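Long-range contacts in multicopper oxidase (Pseudomonas thermotolerans, PDB 6VOW), which probably oxidises phenolic substrates in the manner of laccases, passing the electrons through its copper sites to reduce oxygen to water: residues A35-Y40 against W78-F83; F125-A130 against L153-R158; G97-L102 against V428-G433; P90-W95 against V110-V115. One frame throughout, in Å; residues are numbered along the deposited sequence. Where two conformers were deposited one is given.

Contact 1: A35-Y40 against W78-F83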
loop_
_atom_site.group_PDB
_atom_site.type_symbol
_atom_site.label_atom_id
_atom_site.label_comp_id
_atom_site.label_asym_id
_atom_site.label_seq_id
_atom_site.Cartn_x
_atom_site.Cartn_y
_atom_site.Cartn_z
ATOM N N ALA A 35 -19.862 -6.779 19.856
ATOM C CA ALA A 35 -18.706 -7.076 18.959
ATOM C C ALA A 35 -19.031 -7.849 17.705
ATOM O O ALA A 35 -19.681 -8.904 17.742
ATOM C CB ALA A 35 -17.598 -7.827 19.702
ATOM N N VAL A 36 -18.514 -7.363 16.603
ATOM C CA VAL A 36 -18.532 -8.048 15.336
ATOM C C VAL A 36 -17.088 -8.329 14.939
ATOM O O VAL A 36 -16.235 -7.429 14.996
ATOM C CB VAL A 36 -19.183 -7.184 14.260
ATOM C CG1 VAL A 36 -19.485 -8.052 13.056
ATOM C CG2 VAL A 36 -20.431 -6.481 14.816
ATOM N N THR A 37 -16.874 -9.552 14.518
ATOM C CA THR A 37 -15.600 -10.206 14.215
ATOM C C THR A 37 -15.681 -10.909 12.839
ATOM O O THR A 37 -16.549 -11.700 12.587
ATOM C CB THR A 37 -15.242 -11.200 15.326
ATOM O OG1 THR A 37 -15.158 -10.505 16.534
ATOM C CG2 THR A 37 -13.902 -11.796 15.140
ATOM N N HIS A 38 -14.758 -10.555 11.952
ATOM C CA HIS A 38 -14.611 -11.122 10.631
ATOM C C HIS A 38 -13.468 -12.084 10.752
ATOM O O HIS A 38 -12.323 -11.662 10.947
ATOM C CB HIS A 38 -14.266 -10.014 9.652
ATOM C CG HIS A 38 -15.216 -8.885 9.667
ATOM N ND1 HIS A 38 -16.025 -8.629 8.601
ATOM C CD2 HIS A 38 -15.524 -7.954 10.606
ATOM C CE1 HIS A 38 -16.787 -7.587 8.868
ATOM N NE2 HIS A 38 -16.520 -7.172 10.083
ATOM N N ASP A 39 -13.795 -13.376 10.836
ATOM C CA ASP A 39 -12.818 -14.487 10.849
ATOM C C ASP A 39 -12.364 -14.984 9.474
ATOM O O ASP A 39 -13.165 -15.262 8.543
ATOM C CB ASP A 39 -13.281 -15.722 11.681
ATOM C CG ASP A 39 -13.127 -15.484 13.133
ATOM O OD1 ASP A 39 -11.993 -15.566 13.581
ATOM O OD2 ASP A 39 -14.055 -15.117 13.854
ATOM N N TYR A 40 -11.039 -15.077 9.395
ATOM C CA TYR A 40 -10.340 -15.568 8.249
ATOM C C TYR A 40 -9.226 -16.504 8.738
ATOM O O TYR A 40 -8.635 -16.276 9.805
ATOM C CB TYR A 40 -9.718 -14.406 7.482
ATOM C CG TYR A 40 -10.646 -13.520 6.718
ATOM C CD1 TYR A 40 -11.115 -13.900 5.497
ATOM C CD2 TYR A 40 -11.076 -12.318 7.227
ATOM C CE1 TYR A 40 -11.945 -13.092 4.766
ATOM C CE2 TYR A 40 -11.902 -11.513 6.513
ATOM C CZ TYR A 40 -12.357 -11.942 5.294
ATOM O OH TYR A 40 -13.145 -11.180 4.529
ATOM N N TRP A 78 -13.913 -6.176 14.368
ATOM C CA TRP A 78 -12.662 -6.937 14.629
ATOM C C TRP A 78 -12.374 -7.732 13.452
ATOM O O TRP A 78 -13.290 -8.350 12.896
ATOM C CB TRP A 78 -12.723 -7.905 15.818
ATOM C CG TRP A 78 -12.742 -7.257 17.152
ATOM C CD1 TRP A 78 -13.843 -6.910 17.827
ATOM C CD2 TRP A 78 -11.650 -6.908 17.987
ATOM N NE1 TRP A 78 -13.530 -6.312 18.994
ATOM C CE2 TRP A 78 -12.184 -6.327 19.143
ATOM C CE3 TRP A 78 -10.270 -7.010 17.876
ATOM C CZ2 TRP A 78 -11.388 -5.850 20.177
ATOM C CZ3 TRP A 78 -9.504 -6.554 18.876
ATOM C CH2 TRP A 78 -10.044 -5.979 20.019
ATOM N N LEU A 79 -11.085 -7.690 13.049
ATOM C CA LEU A 79 -10.582 -8.497 11.974
ATOM C C LEU A 79 -9.796 -9.532 12.690
ATOM O O LEU A 79 -8.932 -9.125 13.451
ATOM C CB LEU A 79 -9.634 -7.677 11.042
ATOM C CG LEU A 79 -9.012 -8.518 9.945
ATOM C CD1 LEU A 79 -10.073 -9.279 9.276
ATOM C CD2 LEU A 79 -8.360 -7.639 8.906
ATOM N N ARG A 80 -10.058 -10.819 12.426
ATOM C CA ARG A 80 -9.347 -11.935 13.099
ATOM C C ARG A 80 -8.849 -12.853 12.042
ATOM O O ARG A 80 -9.632 -13.404 11.242
ATOM C CB ARG A 80 -10.281 -12.694 14.048
ATOM C CG ARG A 80 -9.600 -13.716 14.962
ATOM C CD ARG A 80 -10.404 -14.010 16.236
ATOM N NE ARG A 80 -11.698 -14.630 15.932
ATOM C CZ ARG A 80 -12.654 -14.799 16.832
ATOM N NH1 ARG A 80 -12.474 -14.400 18.045
ATOM N NH2 ARG A 80 -13.790 -15.345 16.500
ATOM N N VAL A 81 -7.530 -12.971 11.972
ATOM C CA VAL A 81 -6.932 -13.761 10.906
ATOM C C VAL A 81 -5.981 -14.728 11.546
ATOM O O VAL A 81 -5.006 -14.334 12.169
ATOM C CB VAL A 81 -6.148 -12.931 9.903
ATOM C CG1 VAL A 81 -5.571 -13.911 8.862
ATOM C CG2 VAL A 81 -7.064 -11.881 9.285
ATOM N N ARG A 82 -6.330 -15.994 11.396
ATOM C CA ARG A 82 -5.491 -17.129 11.748
ATOM C C ARG A 82 -4.530 -17.292 10.577
ATOM O O ARG A 82 -4.887 -17.846 9.537
ATOM C CB ARG A 82 -6.399 -18.344 11.993
ATOM C CG ARG A 82 -5.753 -19.706 12.044
ATOM C CD ARG A 82 -4.872 -19.822 13.218
ATOM N NE ARG A 82 -5.571 -19.892 14.521
ATOM C CZ ARG A 82 -6.050 -20.992 15.078
ATOM N NH1 ARG A 82 -6.046 -22.165 14.450
ATOM N NH2 ARG A 82 -6.579 -20.892 16.273
ATOM N N PHE A 83 -3.324 -16.702 10.752
ATOM C CA PHE A 83 -2.336 -16.816 9.768
ATOM C C PHE A 83 -1.445 -18.067 9.962
ATOM O O PHE A 83 -0.871 -18.303 10.976
ATOM C CB PHE A 83 -1.478 -15.586 9.650
ATOM C CG PHE A 83 -0.296 -15.838 8.797
ATOM C CD1 PHE A 83 -0.468 -16.190 7.446
ATOM C CD2 PHE A 83 0.956 -15.739 9.293
ATOM C CE1 PHE A 83 0.655 -16.406 6.619
ATOM C CE2 PHE A 83 2.094 -15.973 8.473
ATOM C CZ PHE A 83 1.929 -16.296 7.161
#

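Contact 2: F125-A130 against L153-R158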
loop_
_atom_site.group_PDB
_atom_site.type_symbol
_atom_site.label_atom_id
_atom_site.label_comp_id
_atom_site.label_asym_id
_atom_site.label_seq_id
_atom_site.Cartn_x
_atom_site.Cartn_y
_atom_site.Cartn_z
ATOM N N PHE A 125 -7.459 -7.446 15.348
ATOM C CA PHE A 125 -7.427 -6.006 15.675
ATOM C C PHE A 125 -8.699 -5.410 15.120
ATOM O O PHE A 125 -9.392 -6.029 14.275
ATOM C CB PHE A 125 -6.207 -5.330 15.061
ATOM C CG PHE A 125 -6.027 -5.671 13.597
ATOM C CD1 PHE A 125 -5.321 -6.811 13.199
ATOM C CD2 PHE A 125 -6.598 -4.876 12.567
ATOM C CE1 PHE A 125 -5.158 -7.110 11.839
ATOM C CE2 PHE A 125 -6.394 -5.196 11.217
ATOM C CZ PHE A 125 -5.666 -6.301 10.877
ATOM N N LYS A 126 -9.075 -4.286 15.684
ATOM C CA LYS A 126 -10.226 -3.556 15.192
ATOM C C LYS A 126 -9.690 -2.690 14.053
ATOM O O LYS A 126 -8.584 -2.125 14.132
ATOM C CB LYS A 126 -10.854 -2.658 16.305
ATOM C CG LYS A 126 -11.364 -3.346 17.558
ATOM C CD LYS A 126 -11.945 -2.335 18.570
ATOM C CE LYS A 126 -13.347 -1.885 18.194
ATOM N NZ LYS A 126 -14.293 -3.041 18.134
ATOM N N THR A 127 -10.505 -2.617 12.996
ATOM C CA THR A 127 -10.337 -1.749 11.870
ATOM C C THR A 127 -11.258 -0.551 12.010
ATOM O O THR A 127 -12.440 -0.647 11.682
ATOM C CB THR A 127 -10.659 -2.552 10.607
ATOM O OG1 THR A 127 -11.999 -3.066 10.691
ATOM C CG2 THR A 127 -9.725 -3.745 10.455
ATOM N N GLU A 128 -10.765 0.540 12.584
ATOM C CA GLU A 128 -11.488 1.757 12.774
ATOM C C GLU A 128 -11.505 2.695 11.566
ATOM O O GLU A 128 -12.234 3.711 11.646
ATOM C CB GLU A 128 -10.925 2.563 13.974
ATOM C CG GLU A 128 -10.887 1.787 15.305
ATOM C CD GLU A 128 -12.251 1.581 15.975
ATOM O OE1 GLU A 128 -13.292 2.009 15.442
ATOM O OE2 GLU A 128 -12.298 0.995 17.061
ATOM N N ASP A 129 -10.703 2.392 10.519
ATOM C CA ASP A 129 -10.623 3.206 9.313
ATOM C C ASP A 129 -11.105 2.406 8.186
ATOM O O ASP A 129 -10.684 1.245 7.963
ATOM C CB ASP A 129 -9.220 3.632 8.994
ATOM C CG ASP A 129 -8.582 4.447 10.106
ATOM O OD1 ASP A 129 -9.249 5.172 10.851
ATOM O OD2 ASP A 129 -7.393 4.318 10.291
ATOM N N ALA A 130 -12.046 3.007 7.498
ATOM C CA ALA A 130 -12.569 2.419 6.289
ATOM C C ALA A 130 -11.654 2.805 5.198
ATOM O O ALA A 130 -10.957 3.823 5.271
ATOM C CB ALA A 130 -13.947 2.945 5.988
ATOM N N LEU A 153 -6.648 -5.543 1.407
ATOM C CA LEU A 153 -7.595 -5.487 2.569
ATOM C C LEU A 153 -8.547 -4.317 2.451
ATOM O O LEU A 153 -8.117 -3.168 2.391
ATOM C CB LEU A 153 -6.847 -5.333 3.867
ATOM C CG LEU A 153 -7.591 -5.125 5.167
ATOM C CD1 LEU A 153 -8.610 -6.209 5.343
ATOM C CD2 LEU A 153 -6.627 -5.064 6.330
ATOM N N VAL A 154 -9.841 -4.596 2.316
ATOM C CA VAL A 154 -10.891 -3.551 2.300
ATOM C C VAL A 154 -11.569 -3.477 3.656
ATOM O O VAL A 154 -12.057 -4.500 4.137
ATOM C CB VAL A 154 -11.959 -3.832 1.217
ATOM C CG1 VAL A 154 -13.012 -2.767 1.199
ATOM C CG2 VAL A 154 -11.325 -3.874 -0.171
ATOM N N VAL A 155 -11.572 -2.296 4.278
ATOM C CA VAL A 155 -12.378 -2.016 5.408
ATOM C C VAL A 155 -13.578 -1.207 4.914
ATOM O O VAL A 155 -13.421 -0.067 4.501
ATOM C CB VAL A 155 -11.568 -1.319 6.519
ATOM C CG1 VAL A 155 -12.459 -1.063 7.766
ATOM C CG2 VAL A 155 -10.364 -2.218 6.920
ATOM N N GLU A 156 -14.757 -1.869 4.839
ATOM C CA GLU A 156 -15.960 -1.254 4.437
ATOM C C GLU A 156 -16.328 -0.068 5.377
ATOM O O GLU A 156 -16.066 -0.076 6.602
ATOM C CB GLU A 156 -17.070 -2.305 4.338
ATOM C CG GLU A 156 -16.822 -3.271 3.157
ATOM C CD GLU A 156 -17.807 -4.430 3.033
ATOM O OE1 GLU A 156 -18.856 -4.288 3.678
ATOM O OE2 GLU A 156 -17.543 -5.448 2.307
ATOM N N GLU A 157 -16.874 0.992 4.801
ATOM C CA GLU A 157 -17.397 2.140 5.649
ATOM C C GLU A 157 -18.518 1.622 6.624
ATOM O O GLU A 157 -19.248 0.676 6.319
ATOM C CB GLU A 157 -17.997 3.267 4.813
ATOM C CG GLU A 157 -17.018 4.051 3.916
ATOM C CD GLU A 157 -16.484 3.187 2.728
ATOM O OE1 GLU A 157 -17.231 2.332 2.093
ATOM O OE2 GLU A 157 -15.287 3.362 2.426
ATOM N N ARG A 158 -18.638 2.236 7.773
ATOM C CA ARG A 158 -19.647 1.786 8.739
ATOM C C ARG A 158 -21.033 2.009 8.159
ATOM O O ARG A 158 -21.887 1.118 8.231
ATOM C CB ARG A 158 -19.503 2.463 10.090
ATOM C CG ARG A 158 -20.438 1.800 11.149
ATOM C CD ARG A 158 -20.059 2.062 12.589
ATOM N NE ARG A 158 -19.442 3.372 12.525
ATOM C CZ ARG A 158 -18.179 3.675 12.779
ATOM N NH1 ARG A 158 -17.343 2.800 13.281
ATOM N NH2 ARG A 158 -17.777 4.955 12.593
#

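Contact 3: G97-L102 against V428-G433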
loop_
_atom_site.group_PDB
_atom_site.type_symbol
_atom_site.label_atom_id
_atom_site.label_comp_id
_atom_site.label_asym_id
_atom_site.label_seq_id
_atom_site.Cartn_x
_atom_site.Cartn_y
_atom_site.Cartn_z
ATOM N N GLY A 97 -1.245 0.104 6.714
ATOM C CA GLY A 97 -2.105 1.252 6.834
ATOM C C GLY A 97 -3.028 1.202 8.080
ATOM O O GLY A 97 -3.620 2.213 8.486
ATOM N N ILE A 98 -3.158 0.026 8.664
ATOM C CA ILE A 98 -4.041 -0.151 9.793
ATOM C C ILE A 98 -3.363 0.371 11.019
ATOM O O ILE A 98 -2.273 -0.015 11.323
ATOM C CB ILE A 98 -4.425 -1.637 10.045
ATOM C CG1 ILE A 98 -5.098 -2.267 8.795
ATOM C CG2 ILE A 98 -5.342 -1.733 11.292
ATOM C CD1 ILE A 98 -6.257 -1.499 8.358
ATOM N N ARG A 99 -4.037 1.247 11.740
ATOM C CA ARG A 99 -3.612 1.653 13.078
ATOM C C ARG A 99 -4.100 0.567 14.060
ATOM O O ARG A 99 -5.203 0.538 14.478
ATOM C CB ARG A 99 -4.192 3.008 13.410
ATOM C CG ARG A 99 -3.966 3.998 12.283
ATOM C CD ARG A 99 -4.519 5.353 12.642
ATOM N NE ARG A 99 -5.981 5.319 12.552
ATOM C CZ ARG A 99 -6.823 5.844 13.425
ATOM N NH1 ARG A 99 -6.390 6.468 14.530
ATOM N NH2 ARG A 99 -8.130 5.741 13.193
ATOM N N LEU A 100 -3.223 -0.346 14.376
ATOM C CA LEU A 100 -3.517 -1.405 15.298
ATOM C C LEU A 100 -2.447 -1.366 16.370
ATOM O O LEU A 100 -1.541 -0.585 16.287
ATOM C CB LEU A 100 -3.472 -2.715 14.565
ATOM C CG LEU A 100 -2.408 -2.849 13.443
ATOM C CD1 LEU A 100 -0.920 -2.720 13.879
ATOM C CD2 LEU A 100 -2.617 -4.219 12.852
ATOM N N PRO A 101 -2.580 -2.175 17.429
ATOM C CA PRO A 101 -1.550 -2.197 18.459
ATOM C C PRO A 101 -0.289 -2.814 17.951
ATOM O O PRO A 101 -0.340 -3.748 17.095
ATOM C CB PRO A 101 -2.109 -3.138 19.483
ATOM C CG PRO A 101 -3.533 -2.868 19.389
ATOM C CD PRO A 101 -3.793 -2.816 17.908
ATOM N N LEU A 102 0.808 -2.408 18.562
ATOM C CA LEU A 102 2.143 -2.851 18.100
ATOM C C LEU A 102 2.245 -4.357 17.997
ATOM O O LEU A 102 2.856 -4.893 17.054
ATOM C CB LEU A 102 3.172 -2.441 19.088
ATOM C CG LEU A 102 4.629 -2.741 18.605
ATOM C CD1 LEU A 102 5.051 -1.931 17.395
ATOM C CD2 LEU A 102 5.539 -2.407 19.749
ATOM N N VAL A 428 -0.262 12.882 14.994
ATOM C CA VAL A 428 -0.375 12.665 16.423
ATOM C C VAL A 428 0.250 11.332 16.739
ATOM O O VAL A 428 -0.023 10.368 16.068
ATOM C CB VAL A 428 -1.848 12.709 16.888
ATOM C CG1 VAL A 428 -1.960 12.522 18.443
ATOM C CG2 VAL A 428 -2.495 14.026 16.356
ATOM N N ALA A 429 1.121 11.302 17.761
ATOM C CA ALA A 429 1.843 10.093 18.157
ATOM C C ALA A 429 0.897 9.334 19.072
ATOM O O ALA A 429 1.048 9.280 20.270
ATOM C CB ALA A 429 3.159 10.439 18.798
ATOM N N ASP A 430 -0.038 8.702 18.384
ATOM C CA ASP A 430 -1.321 8.188 18.842
ATOM C C ASP A 430 -1.220 6.833 19.508
ATOM O O ASP A 430 -2.019 6.486 20.321
ATOM C CB ASP A 430 -2.139 7.924 17.543
ATOM C CG ASP A 430 -3.535 8.431 17.610
ATOM O OD1 ASP A 430 -4.135 8.513 18.730
ATOM O OD2 ASP A 430 -4.047 8.751 16.492
ATOM N N ASN A 431 -0.268 6.038 19.046
ATOM C CA ASN A 431 -0.301 4.581 19.152
ATOM C C ASN A 431 1.117 4.250 19.686
ATOM O O ASN A 431 2.139 4.548 19.005
ATOM C CB ASN A 431 -0.645 4.085 17.722
ATOM C CG ASN A 431 -0.835 2.630 17.618
ATOM O OD1 ASN A 431 -0.750 1.922 18.588
ATOM N ND2 ASN A 431 -1.120 2.172 16.429
ATOM N N PRO A 432 1.219 3.750 20.936
ATOM C CA PRO A 432 2.514 3.498 21.517
ATOM C C PRO A 432 3.153 2.228 20.937
ATOM O O PRO A 432 2.467 1.258 20.558
ATOM C CB PRO A 432 2.201 3.366 23.021
ATOM C CG PRO A 432 0.849 2.750 23.037
ATOM C CD PRO A 432 0.141 3.433 21.895
ATOM N N GLY A 433 4.479 2.297 20.821
ATOM C CA GLY A 433 5.268 1.239 20.272
ATOM C C GLY A 433 6.495 1.757 19.588
ATOM O O GLY A 433 6.939 2.848 19.878
HETATM O O HOH W 1 0.178 -0.079 20.085
#

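Contact 4: P90-W95 against V110-V115. With CU (copper (II) ion), chain C; C2O (Cu-O-Cu linkage), chain B.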
loop_
_atom_site.group_PDB
_atom_site.type_symbol
_atom_site.label_atom_id
_atom_site.label_comp_id
_atom_site.label_asym_id
_atom_site.label_seq_id
_atom_site.Cartn_x
_atom_site.Cartn_y
_atom_site.Cartn_z
ATOM N N PRO A 90 10.498 -18.348 7.554
ATOM C CA PRO A 90 9.679 -17.516 8.409
ATOM C C PRO A 90 8.989 -16.353 7.682
ATOM O O PRO A 90 9.465 -15.883 6.683
ATOM C CB PRO A 90 10.685 -16.993 9.446
ATOM C CG PRO A 90 11.869 -17.913 9.392
ATOM C CD PRO A 90 11.922 -18.427 8.026
ATOM N N THR A 91 7.854 -15.904 8.180
ATOM C CA THR A 91 7.166 -14.764 7.577
ATOM C C THR A 91 6.313 -14.140 8.674
ATOM O O THR A 91 6.179 -14.684 9.754
ATOM C CB THR A 91 6.446 -15.202 6.265
ATOM O OG1 THR A 91 5.905 -14.096 5.536
ATOM C CG2 THR A 91 5.418 -16.218 6.541
ATOM N N THR A 92 5.857 -12.945 8.435
ATOM C CA THR A 92 4.875 -12.327 9.266
ATOM C C THR A 92 3.858 -11.754 8.243
ATOM O O THR A 92 4.026 -11.907 7.018
ATOM C CB THR A 92 5.435 -11.131 10.029
ATOM O OG1 THR A 92 5.844 -10.135 9.074
ATOM C CG2 THR A 92 6.578 -11.519 11.031
ATOM N N ILE A 93 2.827 -11.105 8.780
ATOM C CA ILE A 93 1.859 -10.332 7.963
ATOM C C ILE A 93 1.783 -9.019 8.608
ATOM O O ILE A 93 1.480 -8.919 9.794
ATOM C CB ILE A 93 0.433 -10.932 7.856
ATOM C CG1 ILE A 93 0.530 -12.223 7.066
ATOM C CG2 ILE A 93 -0.478 -9.998 7.024
ATOM C CD1 ILE A 93 -0.775 -13.031 7.000
ATOM N N HIS A 94 2.208 -8.018 7.853
ATOM C CA HIS A 94 2.042 -6.648 8.276
ATOM C C HIS A 94 0.845 -6.048 7.565
ATOM O O HIS A 94 0.648 -6.321 6.402
ATOM C CB HIS A 94 3.306 -5.852 7.962
ATOM C CG HIS A 94 3.104 -4.371 8.033
ATOM N ND1 HIS A 94 2.946 -3.677 9.216
ATOM C CD2 HIS A 94 3.078 -3.448 7.051
ATOM C CE1 HIS A 94 2.742 -2.393 8.946
ATOM N NE2 HIS A 94 2.856 -2.236 7.646
ATOM N N TRP A 95 0.047 -5.259 8.275
ATOM C CA TRP A 95 -1.298 -4.856 7.796
ATOM C C TRP A 95 -1.150 -3.384 7.519
ATOM O O TRP A 95 -1.243 -2.488 8.446
ATOM C CB TRP A 95 -2.387 -5.165 8.796
ATOM C CG TRP A 95 -2.386 -6.569 9.165
ATOM C CD1 TRP A 95 -1.707 -7.137 10.183
ATOM C CD2 TRP A 95 -3.100 -7.628 8.516
ATOM N NE1 TRP A 95 -1.923 -8.487 10.200
ATOM C CE2 TRP A 95 -2.787 -8.827 9.205
ATOM C CE3 TRP A 95 -3.957 -7.691 7.411
ATOM C CZ2 TRP A 95 -3.305 -10.084 8.819
ATOM C CZ3 TRP A 95 -4.511 -8.954 7.039
ATOM C CH2 TRP A 95 -4.160 -10.127 7.724
ATOM N N VAL A 110 9.895 -6.754 16.752
ATOM C CA VAL A 110 9.313 -5.544 17.315
ATOM C C VAL A 110 7.885 -5.881 17.703
ATOM O O VAL A 110 7.509 -5.603 18.829
ATOM C CB VAL A 110 9.391 -4.409 16.279
ATOM C CG1 VAL A 110 8.445 -3.256 16.569
ATOM C CG2 VAL A 110 10.852 -3.933 16.154
ATOM N N SER A 111 7.120 -6.486 16.777
ATOM C CA SER A 111 5.728 -6.909 17.026
ATOM C C SER A 111 5.680 -8.297 17.629
ATOM O O SER A 111 4.921 -8.548 18.528
ATOM C CB SER A 111 4.831 -7.011 15.735
ATOM O OG SER A 111 3.669 -7.997 15.889
ATOM N N GLN A 112 6.421 -9.206 17.015
ATOM C CA GLN A 112 6.290 -10.653 17.228
ATOM C C GLN A 112 7.567 -11.347 16.798
ATOM O O GLN A 112 8.447 -10.773 16.197
ATOM C CB GLN A 112 5.129 -11.235 16.394
ATOM C CG GLN A 112 5.329 -11.095 14.883
ATOM C CD GLN A 112 4.263 -11.756 14.045
ATOM O OE1 GLN A 112 4.212 -12.975 13.952
ATOM N NE2 GLN A 112 3.451 -10.955 13.366
ATOM N N LEU A 113 7.601 -12.628 17.055
ATOM C CA LEU A 113 8.557 -13.512 16.478
ATOM C C LEU A 113 8.078 -13.896 15.121
ATOM O O LEU A 113 6.848 -14.089 14.963
ATOM C CB LEU A 113 8.667 -14.771 17.354
ATOM C CG LEU A 113 9.211 -14.376 18.719
ATOM C CD1 LEU A 113 8.956 -15.519 19.676
ATOM C CD2 LEU A 113 10.692 -14.015 18.618
ATOM N N PRO A 114 8.994 -14.022 14.126
ATOM C CA PRO A 114 8.597 -14.551 12.830
ATOM C C PRO A 114 7.757 -15.780 12.997
ATOM O O PRO A 114 7.979 -16.549 13.911
ATOM C CB PRO A 114 9.923 -14.976 12.199
ATOM C CG PRO A 114 10.934 -14.036 12.803
ATOM C CD PRO A 114 10.432 -13.663 14.160
ATOM N N VAL A 115 6.812 -15.995 12.125
ATOM C CA VAL A 115 6.029 -17.154 12.201
ATOM C C VAL A 115 6.813 -18.159 11.406
ATOM O O VAL A 115 7.037 -17.954 10.230
ATOM C CB VAL A 115 4.673 -16.926 11.510
ATOM C CG1 VAL A 115 3.901 -18.263 11.501
ATOM C CG2 VAL A 115 3.923 -15.756 12.196
HETATM CU CU CU C . 3.148 -0.397 6.912
HETATM CU CU2 C2O B . 3.531 -1.968 3.439
HETATM CU CU3 C2O B . 6.789 -1.517 6.653
HETATM O O1 C2O B . 5.191 -1.593 4.997
#

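Contact 1: A35-Y40 against W78-F83
Thr37 to Tyr40 run parallel to Trp78 to Val81 as neighbouring strands in one sheet of the first cupredoxin-like β-sandwich, the domain fold of multicopper oxidases. The axes of the two short segments approach to 4.6 Å, 16° apart. Backbone bonds come first, and they alternate in the parallel manner: Val36 O takes Trp78 N, Trp78 O takes His38 N, His38 O takes Arg80 N, Arg80 O takes Tyr40 N, and Tyr40 O takes Arg82 N. Charge pairing lies on the face shared with Thr37 and Trp78. In the conformer described, Arg80 grips the Asp39 carboxylate side-on, NE to OD1 and NH2 to OD2, the two planes 32° apart; the NE to OD1 length of 2.5 Å is doubtfully short. Apolar cover comes from Thr37, whose CG2, anti to the backbone N, sits 3.6 Å above the centre of the Arg80 guanidinium plane, while its OG1 lies 3.6 Å from Trp78 CB. An alanine in place of Thr37 would probably leave that guanidinium face without its methyl cover and open a gap beside Trp78 CB. On the other face, Leu79 CD1 meets the edge of the Tyr40 ring, 3.8 Å from Tyr40 CD2, and the phenol OH bonds Arg72 N. His38, whose NE2 is bonded to Asp77, turns its ring edge to the neighbouring strand, CD2 standing 3.2 Å from Trp78 O.

Contact 2: F125-A130 against L153-R158
Val155 pushes both methyls into the bend formed by Thr127 to Ala130. Val155 CG1, anti to the backbone N (chi1 -178°), lies 3.6 Å from Thr127 OG1, and Val155 CG2 lies 3.7 Å from Thr127 CB, so the threonine is met by the two branches together. The same CG1 is modelled very near Asp129 O, too near for its exact distance to be trusted. Thr127 OG1 has a weak hydrogen bond to Asp77 O. The contact belongs to the first cupredoxin-like sandwich: residues 127-130 carry the chain from strand 120-126 in one sheet to strand 131-136 in the other, and strand 151-156 is the latter's antiparallel neighbour. Ala130 sits over the end of that strand. Its CA makes a CA-H...O contact of 3.2 Å with Val155 O, and its CB reaches Glu157 CA at 3.6 Å. The bend at chi2 turns Glu157 CD back towards Ala130, and OE2 lies 3.8 Å from Ala130 CB, while the carboxylate makes its salt bridge with Arg220 of strand 218-225.

Contact 3: G97-L102 against V428-G433
Asn431 and Leu100 form the firm part of this contact. Asn431 CG stands anti to the backbone N (chi1 -175°), and ND2 gives a hydrogen bond of 2.8 Å to Leu100 O, nearly straight at 172°. The carbonyl oxygen lies in the plane of the Asn431 amide, whereas ND2 stands 38° out of the carbonyl plane of Leu100. ND2 has a second acceptor in Gly394 O, and OD1 is held by a water that donates to it at 2.7 Å, donates to Pro432 O and accepts from Leu102 N. Both ends of the amide are thus engaged, which fixes its rotation. Next to it, Leu102 CD2 packs 3.7 Å from Gly433 CA, where a CB would come very close to that methyl. The other side is looser. Arg99 NH1 and Asp430 OD2 form only a long salt bridge of 3.8 Å, with the carboxylate at the guanidinium edge; the stronger partner of Arg99 is Asp129. Pro101 and Pro432 are exposed to solvent nearby. Here loops from the first and last cupredoxin-like domains meet, the interdomain junction at which laccases carry their trinuclear copper cluster.

Contact 4: P90-W95 against V110-V115
Pro90 and Pro114 meet ring to ring through their CB atoms, 3.5 Å apart, a tighter approach than usual for two carbons. Beside them Thr91 and Val115 form a single antiparallel bridge, a hydrogen-bonded pair: Thr91 N gives 3.0 Å to Val115 O and Val115 N gives 2.8 Å to Thr91 O. Val115 CB rests close to that same Thr91 O. The next side chains cross at a slant. Thr92 CG2 lies anti to the carbonyl carbon and touches the amide carbon of Gln112, CG2 to CD 3.8 Å. Gln112 reaches it because CG falls between the backbone N and the carbonyl carbon (chi1 63°) and the chain then runs extended. An alanine in place of Gln112, lacking CG and the amide, would probably open a gap beside Thr92 CG2 and leave that methyl less firmly packed. Thr92 OG1 is bonded to Gly106 O and His138 N, which ties the threonine to a histidine of the copper pocket. Further along, the His94 ring binds a copper ion through NE2 at 2.0 Å, while ND1 bonds Asp105 O, a second-shell contact that orients the ring. His391 is the other protein ligand of this copper, and with the Cu-O-Cu group alongside, the site is the trinuclear centre characteristic of multicopper oxidases.

In the fold
All four contacts involve the first cupredoxin-like domain, and only contact 3 has a segment in the last. Contacts 1 and 2, about 12 Å apart between centres, join through neighbouring strands 78-85 and 120-126 of one sheet. Contact 4, about 17 Å from contact 1, adds strand 94-96 of the facing sheet, and Phe83 packs on Ile93 between them. Contact 1 closes before contact 4 opens, and contact 4 closes before contact 2. Contact 3 starts within the span of contact 4, so the two cross along the chain, and it encloses contact 2. Sheet pairing and core packing lie in one domain; contact 3 is one place where it meets the last, the shared copper site another.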